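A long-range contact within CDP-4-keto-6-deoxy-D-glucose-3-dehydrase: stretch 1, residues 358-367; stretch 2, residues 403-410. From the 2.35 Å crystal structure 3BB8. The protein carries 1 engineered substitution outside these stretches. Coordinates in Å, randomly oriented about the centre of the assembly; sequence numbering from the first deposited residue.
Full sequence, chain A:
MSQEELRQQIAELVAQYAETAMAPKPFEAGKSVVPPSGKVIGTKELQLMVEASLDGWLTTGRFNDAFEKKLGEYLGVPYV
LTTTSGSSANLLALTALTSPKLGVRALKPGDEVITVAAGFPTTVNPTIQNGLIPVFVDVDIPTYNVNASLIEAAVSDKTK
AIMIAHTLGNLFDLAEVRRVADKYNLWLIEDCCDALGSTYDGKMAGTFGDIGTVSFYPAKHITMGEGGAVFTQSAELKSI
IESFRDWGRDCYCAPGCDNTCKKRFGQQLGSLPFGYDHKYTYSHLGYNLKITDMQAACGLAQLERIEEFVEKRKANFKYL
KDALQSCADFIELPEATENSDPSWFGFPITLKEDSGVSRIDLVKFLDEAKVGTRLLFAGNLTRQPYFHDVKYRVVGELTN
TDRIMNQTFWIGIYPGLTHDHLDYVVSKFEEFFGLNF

Stretch 1 (358-367) SRIDLVKFLD
Stretch 2 (403-410) RIMNQTFW

Stretch 1 is helical from Arg359 to Asp367; stretch 2 ends a helix (Arg403 to Gln407) and continues as a strand from Thr408 to Trp410. The two helix axes approach to 11.5 Å at a signed crossing angle of -48°, while the strand runs at 18° to helix 359-367, 10.1 Å away. Register is set by the CA atoms of Arg359 and Gln407, 6.1 Å apart.

Along stretch 2, Arg403 lies out of reach. Ile404 offers its carbonyl, with O 3.3 Å from Arg359 NH1. Met405 O accepts two hydrogen bonds, from Arg359 NH2 (2.7 Å, 135° at the hydrogen) and Arg359 NH1 (2.8 Å, 131°), a fork across the guanidinium edge. Arg359 reaches it with chi1 to chi3 of -175° (t), 174° (t) and 59° (p). Asn406 O lies over one guanidinium face, 3.1 Å from Arg359 CZ; its angles to the nitrogens are too poor for bonding. Gln407 (phi/psi -114/-6) closes the helix. Thr408 turns extended (-100/156), and its O accepts from Arg359 NH1 at 2.8 Å and 141°. Phe409 (-167/166, chi1 73°, p) points toward stretch 1: its CE2 lies 3.7 Å from Leu362 CD2 and its CE1 4.3 Å from Leu366 CD1, so helix residues one turn apart pack on one ring. Trp410 makes no contact.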

ATOM      1  N   SER A 358      23.933  31.780  -2.635  1.00 46.15           N
ATOM      2  CA  SER A 358      22.662  31.068  -2.736  1.00 48.12           C
ATOM      3  C   SER A 358      22.722  29.645  -2.212  1.00 47.14           C
ATOM      4  O   SER A 358      23.777  29.014  -2.234  1.00 48.17           O
ATOM      5  CB  SER A 358      22.190  31.028  -4.191  1.00 47.49           C
ATOM      6  OG  SER A 358      21.397  32.162  -4.491  1.00 53.09           O
ATOM      7  N   ARG A 359      21.578  29.148  -1.746  1.00 46.75           N
ATOM      8  CA  ARG A 359      21.482  27.781  -1.251  1.00 44.48           C
ATOM      9  C   ARG A 359      22.021  26.899  -2.371  1.00 43.39           C
ATOM     10  O   ARG A 359      22.725  25.921  -2.123  1.00 42.78           O
ATOM     11  CB  ARG A 359      20.020  27.432  -0.945  1.00 45.57           C
ATOM     12  CG  ARG A 359      19.801  26.065  -0.301  1.00 44.34           C
ATOM     13  CD  ARG A 359      18.330  25.864   0.091  1.00 45.10           C
ATOM     14  NE  ARG A 359      17.444  25.961  -1.069  1.00 44.65           N
ATOM     15  CZ  ARG A 359      16.118  25.910  -1.015  1.00 42.82           C
ATOM     16  NH1 ARG A 359      15.500  25.757   0.147  1.00 41.11           N
ATOM     17  NH2 ARG A 359      15.406  26.030  -2.126  1.00 44.04           N
ATOM     18  N   ILE A 360      21.699  27.269  -3.609  1.00 43.05           N
ATOM     19  CA  ILE A 360      22.161  26.538  -4.790  1.00 43.23           C
ATOM     20  C   ILE A 360      23.684  26.397  -4.757  1.00 43.20           C
ATOM     21  O   ILE A 360      24.223  25.323  -5.052  1.00 41.47           O
ATOM     22  CB  ILE A 360      21.793  27.276  -6.114  1.00 45.54           C
ATOM     23  CG1 ILE A 360      20.275  27.339  -6.299  1.00 47.12           C
ATOM     24  CG2 ILE A 360      22.422  26.559  -7.300  1.00 45.03           C
ATOM     25  CD1 ILE A 360      19.625  25.983  -6.515  1.00 51.86           C
ATOM     26  N   ASP A 361      24.374  27.490  -4.413  1.00 41.87           N
ATOM     27  CA  ASP A 361      25.837  27.472  -4.353  1.00 42.41           C
ATOM     28  C   ASP A 361      26.306  26.513  -3.271  1.00 40.75           C
ATOM     29  O   ASP A 361      27.149  25.647  -3.515  1.00 42.05           O
ATOM     30  CB  ASP A 361      26.403  28.869  -4.053  1.00 44.48           C
ATOM     31  CG  ASP A 361      25.994  29.905  -5.084  1.00 48.62           C
ATOM     32  OD1 ASP A 361      26.021  29.581  -6.293  1.00 49.74           O
ATOM     33  OD2 ASP A 361      25.656  31.046  -4.684  1.00 49.78           O
ATOM     34  N   LEU A 362      25.750  26.675  -2.075  1.00 38.59           N
ATOM     35  CA  LEU A 362      26.103  25.832  -0.944  1.00 38.24           C
ATOM     36  C   LEU A 362      25.844  24.352  -1.249  1.00 38.45           C
ATOM     37  O   LEU A 362      26.740  23.516  -1.101  1.00 37.85           O
ATOM     38  CB  LEU A 362      25.328  26.286   0.300  1.00 36.60           C
ATOM     39  CG  LEU A 362      25.716  25.681   1.656  1.00 37.39           C
ATOM     40  CD1 LEU A 362      27.212  25.784   1.861  1.00 36.16           C
ATOM     41  CD2 LEU A 362      24.978  26.412   2.780  1.00 35.74           C
ATOM     42  N   VAL A 363      24.630  24.024  -1.692  1.00 39.24           N
ATOM     43  CA  VAL A 363      24.312  22.631  -2.010  1.00 40.80           C
ATOM     44  C   VAL A 363      25.291  22.095  -3.055  1.00 43.34           C
ATOM     45  O   VAL A 363      25.890  21.031  -2.887  1.00 42.51           O
ATOM     46  CB  VAL A 363      22.869  22.486  -2.557  1.00 39.23           C
ATOM     47  CG1 VAL A 363      22.660  21.084  -3.099  1.00 38.47           C
ATOM     48  CG2 VAL A 363      21.864  22.779  -1.458  1.00 38.00           C
ATOM     49  N   LYS A 364      25.457  22.846  -4.135  1.00 46.78           N
ATOM     50  CA  LYS A 364      26.358  22.438  -5.200  1.00 50.11           C
ATOM     51  C   LYS A 364      27.768  22.226  -4.663  1.00 50.22           C
ATOM     52  O   LYS A 364      28.463  21.305  -5.085  1.00 50.54           O
ATOM     53  CB  LYS A 364      26.371  23.492  -6.303  1.00 54.03           C
ATOM     54  CG  LYS A 364      27.178  23.095  -7.526  1.00 58.57           C
ATOM     55  CD  LYS A 364      27.071  24.163  -8.606  1.00 63.29           C
ATOM     56  CE  LYS A 364      25.624  24.348  -9.072  1.00 64.58           C
ATOM     57  NZ  LYS A 364      25.079  23.115  -9.717  1.00 66.60           N
ATOM     58  N   PHE A 365      28.183  23.077  -3.728  1.00 50.26           N
ATOM     59  CA  PHE A 365      29.517  22.972  -3.138  1.00 50.53           C
ATOM     60  C   PHE A 365      29.629  21.703  -2.297  1.00 49.62           C
ATOM     61  O   PHE A 365      30.562  20.914  -2.460  1.00 49.44           O
ATOM     62  CB  PHE A 365      29.813  24.199  -2.265  1.00 51.06           C
ATOM     63  CG  PHE A 365      31.143  24.140  -1.566  1.00 52.23           C
ATOM     64  CD1 PHE A 365      32.322  24.409  -2.256  1.00 53.07           C
ATOM     65  CD2 PHE A 365      31.218  23.802  -0.218  1.00 52.60           C
ATOM     66  CE1 PHE A 365      33.561  24.346  -1.612  1.00 53.37           C
ATOM     67  CE2 PHE A 365      32.452  23.735   0.437  1.00 54.00           C
ATOM     68  CZ  PHE A 365      33.625  24.008  -0.263  1.00 53.31           C
ATOM     69  N   LEU A 366      28.669  21.517  -1.396  1.00 49.18           N
ATOM     70  CA  LEU A 366      28.645  20.344  -0.528  1.00 48.23           C
ATOM     71  C   LEU A 366      28.522  19.069  -1.351  1.00 48.42           C
ATOM     72  O   LEU A 366      29.139  18.051  -1.038  1.00 47.72           O
ATOM     73  CB  LEU A 366      27.482  20.453   0.455  1.00 45.16           C
ATOM     74  CG  LEU A 366      27.641  21.609   1.441  1.00 43.15           C
ATOM     75  CD1 LEU A 366      26.394  21.768   2.289  1.00 42.32           C
ATOM     76  CD2 LEU A 366      28.846  21.337   2.312  1.00 43.03           C
ATOM     77  N   ASP A 367      27.730  19.138  -2.412  1.00 50.33           N
ATOM     78  CA  ASP A 367      27.527  17.999  -3.292  1.00 53.41           C
ATOM     79  C   ASP A 367      28.871  17.515  -3.826  1.00 54.37           C
ATOM     80  O   ASP A 367      29.152  16.318  -3.845  1.00 53.66           O
ATOM     81  CB  ASP A 367      26.627  18.398  -4.461  1.00 56.51           C
ATOM     82  CG  ASP A 367      26.289  17.228  -5.364  1.00 60.23           C
ATOM     83  OD1 ASP A 367      26.072  17.457  -6.575  1.00 62.87           O
ATOM     84  OD2 ASP A 367      26.228  16.083  -4.863  1.00 61.50           O
ATOM     85  N   ARG A 403      10.357  31.170   3.343  1.00 39.11           N
ATOM     86  CA  ARG A 403      11.774  31.289   3.645  1.00 41.81           C
ATOM     87  C   ARG A 403      12.396  29.895   3.650  1.00 41.10           C
ATOM     88  O   ARG A 403      13.524  29.704   3.189  1.00 41.30           O
ATOM     89  CB  ARG A 403      11.980  31.961   5.007  1.00 42.63           C
ATOM     90  CG  ARG A 403      13.359  32.571   5.158  1.00 45.15           C
ATOM     91  CD  ARG A 403      13.638  33.007   6.577  1.00 46.49           C
ATOM     92  NE  ARG A 403      15.024  33.437   6.727  1.00 46.50           N
ATOM     93  CZ  ARG A 403      15.699  33.390   7.871  1.00 47.12           C
ATOM     94  NH1 ARG A 403      15.116  32.929   8.974  1.00 43.18           N
ATOM     95  NH2 ARG A 403      16.959  33.805   7.910  1.00 45.86           N
ATOM     96  N   ILE A 404      11.647  28.917   4.157  1.00 38.71           N
ATOM     97  CA  ILE A 404      12.149  27.551   4.216  1.00 36.84           C
ATOM     98  C   ILE A 404      12.278  26.997   2.814  1.00 36.36           C
ATOM     99  O   ILE A 404      13.257  26.334   2.481  1.00 33.57           O
ATOM    100  CB  ILE A 404      11.208  26.639   5.049  1.00 37.42           C
ATOM    101  CG1 ILE A 404      11.243  27.072   6.522  1.00 36.80           C
ATOM    102  CG2 ILE A 404      11.634  25.186   4.916  1.00 34.44           C
ATOM    103  CD1 ILE A 404      10.347  26.260   7.428  1.00 38.00           C
ATOM    104  N   MET A 405      11.281  27.286   1.985  1.00 38.24           N
ATOM    105  CA  MET A 405      11.283  26.814   0.609  1.00 38.01           C
ATOM    106  C   MET A 405      12.501  27.344  -0.130  1.00 37.29           C
ATOM    107  O   MET A 405      13.098  26.636  -0.939  1.00 37.87           O
ATOM    108  CB  MET A 405      10.011  27.270  -0.110  1.00 39.82           C
ATOM    109  CG  MET A 405       9.965  26.890  -1.587  1.00 40.15           C
ATOM    110  SD  MET A 405       8.604  27.694  -2.452  1.00 42.42           S
ATOM    111  CE  MET A 405       9.085  29.409  -2.256  1.00 41.39           C
ATOM    112  N   ASN A 406      12.874  28.587   0.162  1.00 36.57           N
ATOM    113  CA  ASN A 406      14.014  29.217  -0.503  1.00 37.07           C
ATOM    114  C   ASN A 406      15.371  29.092   0.161  1.00 36.12           C
ATOM    115  O   ASN A 406      16.379  28.934  -0.521  1.00 36.08           O
ATOM    116  CB  ASN A 406      13.765  30.716  -0.690  1.00 37.80           C
ATOM    117  CG  ASN A 406      12.653  31.007  -1.655  1.00 36.46           C
ATOM    118  OD1 ASN A 406      12.724  30.629  -2.825  1.00 35.78           O
ATOM    119  ND2 ASN A 406      11.610  31.685  -1.173  1.00 34.01           N
ATOM    120  N   GLN A 407      15.401  29.161   1.487  1.00 36.95           N
ATOM    121  CA  GLN A 407      16.677  29.161   2.201  1.00 37.86           C
ATOM    122  C   GLN A 407      17.045  27.990   3.103  1.00 38.21           C
ATOM    123  O   GLN A 407      18.170  27.936   3.610  1.00 38.78           O
ATOM    124  CB  GLN A 407      16.755  30.447   3.024  1.00 38.52           C
ATOM    125  CG  GLN A 407      16.509  31.715   2.215  1.00 39.61           C
ATOM    126  CD  GLN A 407      17.662  32.029   1.292  1.00 41.40           C
ATOM    127  OE1 GLN A 407      18.795  32.208   1.743  1.00 45.41           O
ATOM    128  NE2 GLN A 407      17.389  32.099  -0.000  1.00 40.08           N
ATOM    129  N   THR A 408      16.130  27.049   3.309  1.00 35.60           N
ATOM    130  CA  THR A 408      16.419  25.931   4.203  1.00 33.30           C
ATOM    131  C   THR A 408      16.822  24.633   3.520  1.00 32.66           C
ATOM    132  O   THR A 408      16.514  24.396   2.360  1.00 33.72           O
ATOM    133  CB  THR A 408      15.207  25.659   5.120  1.00 31.94           C
ATOM    134  OG1 THR A 408      14.834  26.879   5.768  1.00 28.23           O
ATOM    135  CG2 THR A 408      15.536  24.614   6.180  1.00 31.93           C
ATOM    136  N   PHE A 409      17.534  23.798   4.262  1.00 33.49           N
ATOM    137  CA  PHE A 409      17.967  22.502   3.776  1.00 32.32           C
ATOM    138  C   PHE A 409      18.464  21.735   5.001  1.00 32.67           C
ATOM    139  O   PHE A 409      18.665  22.329   6.057  1.00 31.54           O
ATOM    140  CB  PHE A 409      19.078  22.672   2.731  1.00 36.12           C
ATOM    141  CG  PHE A 409      20.411  23.081   3.303  1.00 36.28           C
ATOM    142  CD1 PHE A 409      21.370  22.121   3.629  1.00 35.92           C
ATOM    143  CD2 PHE A 409      20.707  24.421   3.515  1.00 35.82           C
ATOM    144  CE1 PHE A 409      22.608  22.497   4.160  1.00 36.27           C
ATOM    145  CE2 PHE A 409      21.940  24.807   4.046  1.00 37.55           C
ATOM    146  CZ  PHE A 409      22.890  23.840   4.368  1.00 34.66           C
ATOM    147  N   TRP A 410      18.642  20.423   4.881  1.00 31.05           N
ATOM    148  CA  TRP A 410      19.124  19.653   6.017  1.00 31.81           C
ATOM    149  C   TRP A 410      20.182  18.652   5.615  1.00 32.57           C
ATOM    150  O   TRP A 410      20.263  18.256   4.455  1.00 33.05           O
ATOM    151  CB  TRP A 410      17.972  18.935   6.745  1.00 33.83           C
ATOM    152  CG  TRP A 410      17.104  18.036   5.894  1.00 33.95           C
ATOM    153  CD1 TRP A 410      16.067  18.415   5.093  1.00 35.16           C
ATOM    154  CD2 TRP A 410      17.172  16.605   5.807  1.00 35.26           C
ATOM    155  NE1 TRP A 410      15.478  17.311   4.517  1.00 34.92           N
ATOM    156  CE2 TRP A 410      16.138  16.188   4.937  1.00 34.50           C
ATOM    157  CE3 TRP A 410      18.007  15.635   6.380  1.00 34.23           C
ATOM    158  CZ2 TRP A 410      15.915  14.845   4.626  1.00 34.07           C
ATOM    159  CZ3 TRP A 410      17.784  14.295   6.070  1.00 35.96           C
ATOM    160  CH2 TRP A 410      16.745  13.914   5.200  1.00 34.03           C
TER